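Local coordinates for protein putative adenylate cyclase (Vibrio parahaemolyticus, PDB 2ACA) that is a putative class IV-like adenylate cyclase of the CYTH family, and would probably form cyclic AMP from ATP, at residues H124-F129 with F136-I141; V36-N41 with R115-V120. One frame throughout, in Å; residues are numbered along the deposited sequence.

Contact 1 of 2, residues H124-F129 with F136-I141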
loop_
_atom_site.group_PDB
_atom_site.type_symbol
_atom_site.label_atom_id
_atom_site.label_comp_id
_atom_site.label_asym_id
_atom_site.label_seq_id
_atom_site.Cartn_x
_atom_site.Cartn_y
_atom_site.Cartn_z
ATOM N N HIS A 124 -0.500 -11.582 20.605
ATOM C CA HIS A 124 -0.312 -12.448 19.448
ATOM C C HIS A 124 0.770 -13.489 19.695
ATOM O O HIS A 124 1.786 -13.198 20.320
ATOM C CB HIS A 124 0.088 -11.621 18.223
ATOM C CG HIS A 124 -0.872 -10.524 17.884
ATOM N ND1 HIS A 124 -2.186 -10.762 17.547
ATOM C CD2 HIS A 124 -0.705 -9.181 17.820
ATOM C CE1 HIS A 124 -2.790 -9.615 17.292
ATOM N NE2 HIS A 124 -1.913 -8.639 17.452
ATOM N N ILE A 125 0.549 -14.703 19.210
ATOM C CA ILE A 125 1.536 -15.755 19.353
ATOM C C ILE A 125 1.899 -16.225 17.957
ATOM O O ILE A 125 1.034 -16.685 17.217
ATOM C CB ILE A 125 0.996 -16.967 20.132
ATOM C CG1 ILE A 125 0.609 -16.560 21.557
ATOM C CG2 ILE A 125 2.051 -18.066 20.146
ATOM C CD1 ILE A 125 0.166 -17.731 22.423
ATOM N N THR A 126 3.171 -16.101 17.593
ATOM C CA THR A 126 3.640 -16.520 16.275
ATOM C C THR A 126 4.567 -17.733 16.363
ATOM O O THR A 126 5.521 -17.750 17.140
ATOM C CB THR A 126 4.392 -15.359 15.558
ATOM O OG1 THR A 126 3.492 -14.263 15.363
ATOM C CG2 THR A 126 4.916 -15.799 14.192
ATOM N N LEU A 127 4.283 -18.747 15.559
ATOM C CA LEU A 127 5.114 -19.942 15.537
ATOM C C LEU A 127 5.691 -20.078 14.121
ATOM O O LEU A 127 4.952 -20.227 13.151
ATOM C CB LEU A 127 4.280 -21.175 15.917
ATOM C CG LEU A 127 5.028 -22.511 15.953
ATOM C CD1 LEU A 127 6.126 -22.436 17.000
ATOM C CD2 LEU A 127 4.076 -23.660 16.279
ATOM N N ASP A 128 7.016 -20.020 14.013
ATOM C CA ASP A 128 7.694 -20.100 12.726
ATOM C C ASP A 128 8.606 -21.305 12.592
ATOM O O ASP A 128 9.102 -21.842 13.585
ATOM C CB ASP A 128 8.540 -18.843 12.505
ATOM C CG ASP A 128 7.708 -17.592 12.408
ATOM O OD1 ASP A 128 8.277 -16.492 12.575
ATOM O OD2 ASP A 128 6.491 -17.706 12.159
ATOM N N PHE A 129 8.842 -21.717 11.354
ATOM C CA PHE A 129 9.739 -22.829 11.089
ATOM C C PHE A 129 10.667 -22.523 9.927
ATOM O O PHE A 129 10.248 -22.498 8.761
ATOM C CB PHE A 129 8.977 -24.109 10.760
ATOM C CG PHE A 129 9.860 -25.206 10.224
ATOM C CD1 PHE A 129 10.847 -25.774 11.026
ATOM C CD2 PHE A 129 9.730 -25.641 8.908
ATOM C CE1 PHE A 129 11.691 -26.759 10.524
ATOM C CE2 PHE A 129 10.565 -26.620 8.398
ATOM C CZ PHE A 129 11.550 -27.182 9.207
ATOM N N PHE A 136 10.769 -21.181 15.849
ATOM C CA PHE A 136 10.871 -19.942 16.616
ATOM C C PHE A 136 9.471 -19.505 17.034
ATOM O O PHE A 136 8.483 -19.879 16.399
ATOM C CB PHE A 136 11.517 -18.864 15.747
ATOM C CG PHE A 136 12.952 -19.135 15.409
ATOM C CD1 PHE A 136 13.968 -18.659 16.229
ATOM C CD2 PHE A 136 13.292 -19.857 14.274
ATOM C CE1 PHE A 136 15.311 -18.891 15.930
ATOM C CE2 PHE A 136 14.631 -20.099 13.961
ATOM C CZ PHE A 136 15.645 -19.610 14.798
ATOM N N ALA A 137 9.382 -18.725 18.105
ATOM C CA ALA A 137 8.093 -18.235 18.579
ATOM C C ALA A 137 8.184 -16.759 18.941
ATOM O O ALA A 137 9.188 -16.304 19.493
ATOM C CB ALA A 137 7.627 -19.039 19.784
ATOM N N GLU A 138 7.134 -16.009 18.621
ATOM C CA GLU A 138 7.109 -14.589 18.928
ATOM C C GLU A 138 5.849 -14.280 19.708
ATOM O O GLU A 138 4.778 -14.779 19.379
ATOM C CB GLU A 138 7.118 -13.746 17.648
ATOM C CG GLU A 138 8.231 -14.082 16.678
ATOM C CD GLU A 138 8.273 -13.141 15.483
ATOM O OE1 GLU A 138 7.204 -12.864 14.898
ATOM O OE2 GLU A 138 9.377 -12.681 15.123
ATOM N N PHE A 139 5.993 -13.467 20.749
ATOM C CA PHE A 139 4.872 -13.052 21.571
ATOM C C PHE A 139 4.876 -11.543 21.476
ATOM O O PHE A 139 5.918 -10.917 21.660
ATOM C CB PHE A 139 5.069 -13.505 23.021
ATOM C CG PHE A 139 5.089 -14.995 23.184
ATOM C CD1 PHE A 139 6.211 -15.728 22.829
ATOM C CD2 PHE A 139 3.966 -15.674 23.642
ATOM C CE1 PHE A 139 6.216 -17.124 22.926
ATOM C CE2 PHE A 139 3.963 -17.069 23.742
ATOM C CZ PHE A 139 5.093 -17.792 23.381
ATOM N N ALA A 140 3.729 -10.946 21.179
ATOM C CA ALA A 140 3.699 -9.499 21.040
ATOM C C ALA A 140 2.324 -8.865 21.189
ATOM O O ALA A 140 1.301 -9.546 21.229
ATOM C CB ALA A 140 4.296 -9.106 19.682
ATOM N N ILE A 141 2.330 -7.539 21.260
ATOM C CA ILE A 141 1.121 -6.744 21.377
ATOM C C ILE A 141 1.448 -5.360 20.840
ATOM O O ILE A 141 2.448 -4.763 21.240
ATOM C CB ILE A 141 0.670 -6.613 22.850
ATOM C CG1 ILE A 141 -0.410 -5.536 22.975
ATOM C CG2 ILE A 141 1.854 -6.263 23.732
ATOM C CD1 ILE A 141 -1.675 -5.841 22.204
HETATM O O HOH W 1 3.462 -12.675 17.371
#
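Strands 124-129 and 136-141 run antiparallel and are zipped by six backbone hydrogen bonds. The shortest, Thr126 N to Glu138 O at 2.7 Å, is nearly straight, with an angle of 170° at the hydrogen. The buried, apolar face carries Ile125, Leu127, Ala137 and Phe139. Ile125 lies alongside the Phe139 ring, and its CG1 sits 4.0 Å from Phe139 CE2. Ile125 CG1 (chi1 -62°) and Phe139 CG (chi1 -64°) are both anti to their carbonyl carbons, so the side chains point the same way. Phe25 of helix 22-30 packs on this face, and Phe163 meets the Phe139 ring edge-to-face. The other face is more open at His124, Phe136 and Glu138, all partly exposed; His124 is poorly ordered. Thr126 stays buried there, its CB 3.8 Å from Glu138 CB. A water bonds to Thr126 OG1 at 2.6 Å and donates to Glu138 O at 3.2 Å. Asp128 OD1 and Glu138 OE1, 4.4 Å apart, would repel. Arg115 probably eases this, through a salt bridge with Asp128 and a long, weak ion pair with Glu138. This is a beta hairpin with an apolar face against helix 22-30 and Asp128 and Glu138 near a bound phosphate, consistent with the interior site of CYTH proteins.

Contact 2 of 2, residues V36-N41 with R115-V120; sequences VMFENN and RSIFFV. With PO4 (phosphate ion), chain D.
The Phe38 ring has Ile117 N over one face, offset toward the rim, and Arg115 O in plane at its edge, 3.3 Å from Phe38 CE1. Its CG takes the crowded position between the backbone N and carbonyl carbon (chi1 67°), which brings CZ within 3.5 Å of Ile117 CG1. The Phe118 ring meets Val36 CG2 and Glu39 OE1 at its edge. These pairs join two antiparallel strands of the CYTH sheet through two beta bulges. In the classic bulge, Met37 and Phe38 both face Ile117. Met37 N donates to Ile117 O, and Phe38 O accepts from Ile117 N nearly along its C=O axis. In the G1 bulge, Asn40 and Asn41 both face Arg115. Here Asn41 N and O bond to Arg115 O and N, while Asn41 OD1 accepts from Ala70 N. Met37, a selenomethionine, places SE obliquely beside the Phe119 ring, 5.2 Å from its centroid. The Arg115 guanidinium pairs with Glu43 as well as Asp128. It also makes two weak hydrogen bonds to O3 of a phosphate, probably from the crystallisation liquor, which Arg65 binds too; the one from NH1 is 2.9 Å. At the G1 bulge, Ser116 OG accepts from Asn40 N at 2.8 Å, at an angle of 169°.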
loop_
_atom_site.group_PDB
_atom_site.type_symbol
_atom_site.label_atom_id
_atom_site.label_comp_id
_atom_site.label_asym_id
_atom_site.label_seq_id
_atom_site.Cartn_x
_atom_site.Cartn_y
_atom_site.Cartn_z
ATOM N N VAL A 36 -7.594 -18.201 16.053
ATOM C CA VAL A 36 -6.573 -18.527 15.065
ATOM C C VAL A 36 -6.662 -17.631 13.837
ATOM O O VAL A 36 -7.710 -17.541 13.204
ATOM C CB VAL A 36 -6.698 -19.989 14.618
ATOM C CG1 VAL A 36 -5.553 -20.350 13.700
ATOM C CG2 VAL A 36 -6.718 -20.896 15.828
HETATM N N MSE A 37 -5.555 -16.968 13.505
HETATM C CA MSE A 37 -5.517 -16.084 12.344
HETATM C C MSE A 37 -5.229 -16.937 11.111
HETATM O O MSE A 37 -5.789 -16.724 10.040
HETATM C CB MSE A 37 -4.440 -15.009 12.529
HETATM C CG MSE A 37 -4.419 -13.947 11.442
HETATM SE SE MSE A 37 -3.072 -12.575 11.724
HETATM C CE MSE A 37 -3.653 -11.294 10.399
ATOM N N PHE A 38 -4.341 -17.907 11.275
ATOM C CA PHE A 38 -4.004 -18.828 10.204
ATOM C C PHE A 38 -2.902 -19.747 10.697
ATOM O O PHE A 38 -2.136 -19.386 11.585
ATOM C CB PHE A 38 -3.579 -18.075 8.929
ATOM C CG PHE A 38 -2.290 -17.321 9.058
ATOM C CD1 PHE A 38 -1.072 -17.992 9.044
ATOM C CD2 PHE A 38 -2.292 -15.934 9.188
ATOM C CE1 PHE A 38 0.125 -17.290 9.155
ATOM C CE2 PHE A 38 -1.100 -15.227 9.301
ATOM C CZ PHE A 38 0.109 -15.904 9.284
ATOM N N GLU A 39 -2.833 -20.939 10.126
ATOM C CA GLU A 39 -1.829 -21.905 10.527
ATOM C C GLU A 39 -1.139 -22.478 9.304
ATOM O O GLU A 39 -1.762 -22.651 8.259
ATOM C CB GLU A 39 -2.488 -23.048 11.302
ATOM C CG GLU A 39 -3.294 -22.619 12.521
ATOM C CD GLU A 39 -4.127 -23.761 13.086
ATOM O OE1 GLU A 39 -4.808 -23.565 14.112
ATOM O OE2 GLU A 39 -4.102 -24.859 12.495
ATOM N N ASN A 40 0.150 -22.758 9.444
ATOM C CA ASN A 40 0.953 -23.352 8.376
ATOM C C ASN A 40 0.938 -22.678 6.990
ATOM O O ASN A 40 0.951 -23.363 5.962
ATOM C CB ASN A 40 0.575 -24.828 8.234
ATOM C CG ASN A 40 0.713 -25.592 9.547
ATOM O OD1 ASN A 40 1.782 -25.618 10.151
ATOM N ND2 ASN A 40 -0.373 -26.214 9.991
ATOM N N ASN A 41 0.905 -21.350 6.953
ATOM C CA ASN A 41 0.947 -20.642 5.670
ATOM C C ASN A 41 2.412 -20.419 5.329
ATOM O O ASN A 41 3.287 -20.549 6.188
ATOM C CB ASN A 41 0.286 -19.260 5.749
ATOM C CG ASN A 41 -1.222 -19.314 5.637
ATOM O OD1 ASN A 41 -1.843 -18.365 5.171
ATOM N ND2 ASN A 41 -1.821 -20.409 6.081
ATOM N N ARG A 115 4.635 -20.118 8.593
ATOM C CA ARG A 115 4.205 -19.432 9.800
ATOM C C ARG A 115 2.774 -19.699 10.261
ATOM O O ARG A 115 1.896 -20.047 9.468
ATOM C CB ARG A 115 4.427 -17.920 9.615
ATOM C CG ARG A 115 3.640 -17.021 10.566
ATOM C CD ARG A 115 4.081 -15.566 10.448
ATOM N NE ARG A 115 5.404 -15.388 11.024
ATOM C CZ ARG A 115 6.016 -14.223 11.179
ATOM N NH1 ARG A 115 5.426 -13.100 10.788
ATOM N NH2 ARG A 115 7.209 -14.182 11.765
ATOM N N SER A 116 2.568 -19.539 11.566
ATOM C CA SER A 116 1.269 -19.707 12.198
ATOM C C SER A 116 1.116 -18.581 13.208
ATOM O O SER A 116 2.054 -18.262 13.941
ATOM C CB SER A 116 1.174 -21.051 12.930
ATOM O OG SER A 116 1.089 -22.134 12.028
ATOM N N ILE A 117 -0.061 -17.970 13.235
ATOM C CA ILE A 117 -0.321 -16.892 14.171
ATOM C C ILE A 117 -1.614 -17.161 14.939
ATOM O O ILE A 117 -2.646 -17.482 14.341
ATOM C CB ILE A 117 -0.422 -15.537 13.441
ATOM C CG1 ILE A 117 0.879 -15.267 12.677
ATOM C CG2 ILE A 117 -0.684 -14.417 14.450
ATOM C CD1 ILE A 117 0.995 -13.851 12.094
ATOM N N PHE A 118 -1.546 -17.042 16.267
ATOM C CA PHE A 118 -2.704 -17.268 17.124
ATOM C C PHE A 118 -2.971 -16.068 18.011
ATOM O O PHE A 118 -2.086 -15.254 18.255
ATOM C CB PHE A 118 -2.495 -18.487 18.017
ATOM C CG PHE A 118 -2.082 -19.715 17.278
ATOM C CD1 PHE A 118 -0.738 -20.002 17.084
ATOM C CD2 PHE A 118 -3.035 -20.588 16.771
ATOM C CE1 PHE A 118 -0.347 -21.138 16.398
ATOM C CE2 PHE A 118 -2.651 -21.730 16.080
ATOM C CZ PHE A 118 -1.305 -22.006 15.894
ATOM N N PHE A 119 -4.203 -15.979 18.498
ATOM C CA PHE A 119 -4.618 -14.889 19.364
ATOM C C PHE A 119 -4.963 -15.423 20.752
ATOM O O PHE A 119 -5.558 -16.496 20.882
ATOM C CB PHE A 119 -5.859 -14.191 18.787
ATOM C CG PHE A 119 -5.617 -13.444 17.500
ATOM C CD1 PHE A 119 -6.696 -13.017 16.724
ATOM C CD2 PHE A 119 -4.330 -13.136 17.074
ATOM C CE1 PHE A 119 -6.493 -12.295 15.548
ATOM C CE2 PHE A 119 -4.117 -12.413 15.895
ATOM C CZ PHE A 119 -5.204 -11.992 15.133
ATOM N N VAL A 120 -4.580 -14.676 21.781
ATOM C CA VAL A 120 -4.873 -15.028 23.167
ATOM C C VAL A 120 -5.081 -13.672 23.809
ATOM O O VAL A 120 -4.134 -13.044 24.284
ATOM C CB VAL A 120 -3.692 -15.747 23.849
ATOM C CG1 VAL A 120 -3.989 -15.938 25.323
ATOM C CG2 VAL A 120 -3.459 -17.105 23.197
HETATM P P PO4 D . 7.261 -9.997 12.537
HETATM O O1 PO4 D . 8.534 -10.480 11.939
HETATM O O2 PO4 D . 7.531 -9.403 13.872
HETATM O O3 PO4 D . 6.321 -11.135 12.683
HETATM O O4 PO4 D . 6.657 -8.969 11.652
HETATM O O HOH W 2 1.680 -25.048 13.289
#

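In the fold
Both contacts belong to one antiparallel sheet, and their centres lie about 9 Å apart. Four strands run side by side in the order 35-49, 106-120, 123-130 and 134-143. Contact 2 joins the first two, which are distant in sequence. Contact 1 joins the last two, a local hairpin that follows contact 2 along the chain. Strands 106-120 and 123-130 are neighbours and tie the contacts together. Ile125 O and Phe118 N make a probable hydrogen bond of 2.8 Å. The salt bridge from Asp128 OD1 to Arg115 NH2 measures 2.7 Å. Arg115 of contact 2 and Glu138 of contact 1 both come near one phosphate, consistent with the phosphate-binding interior of CYTH proteins.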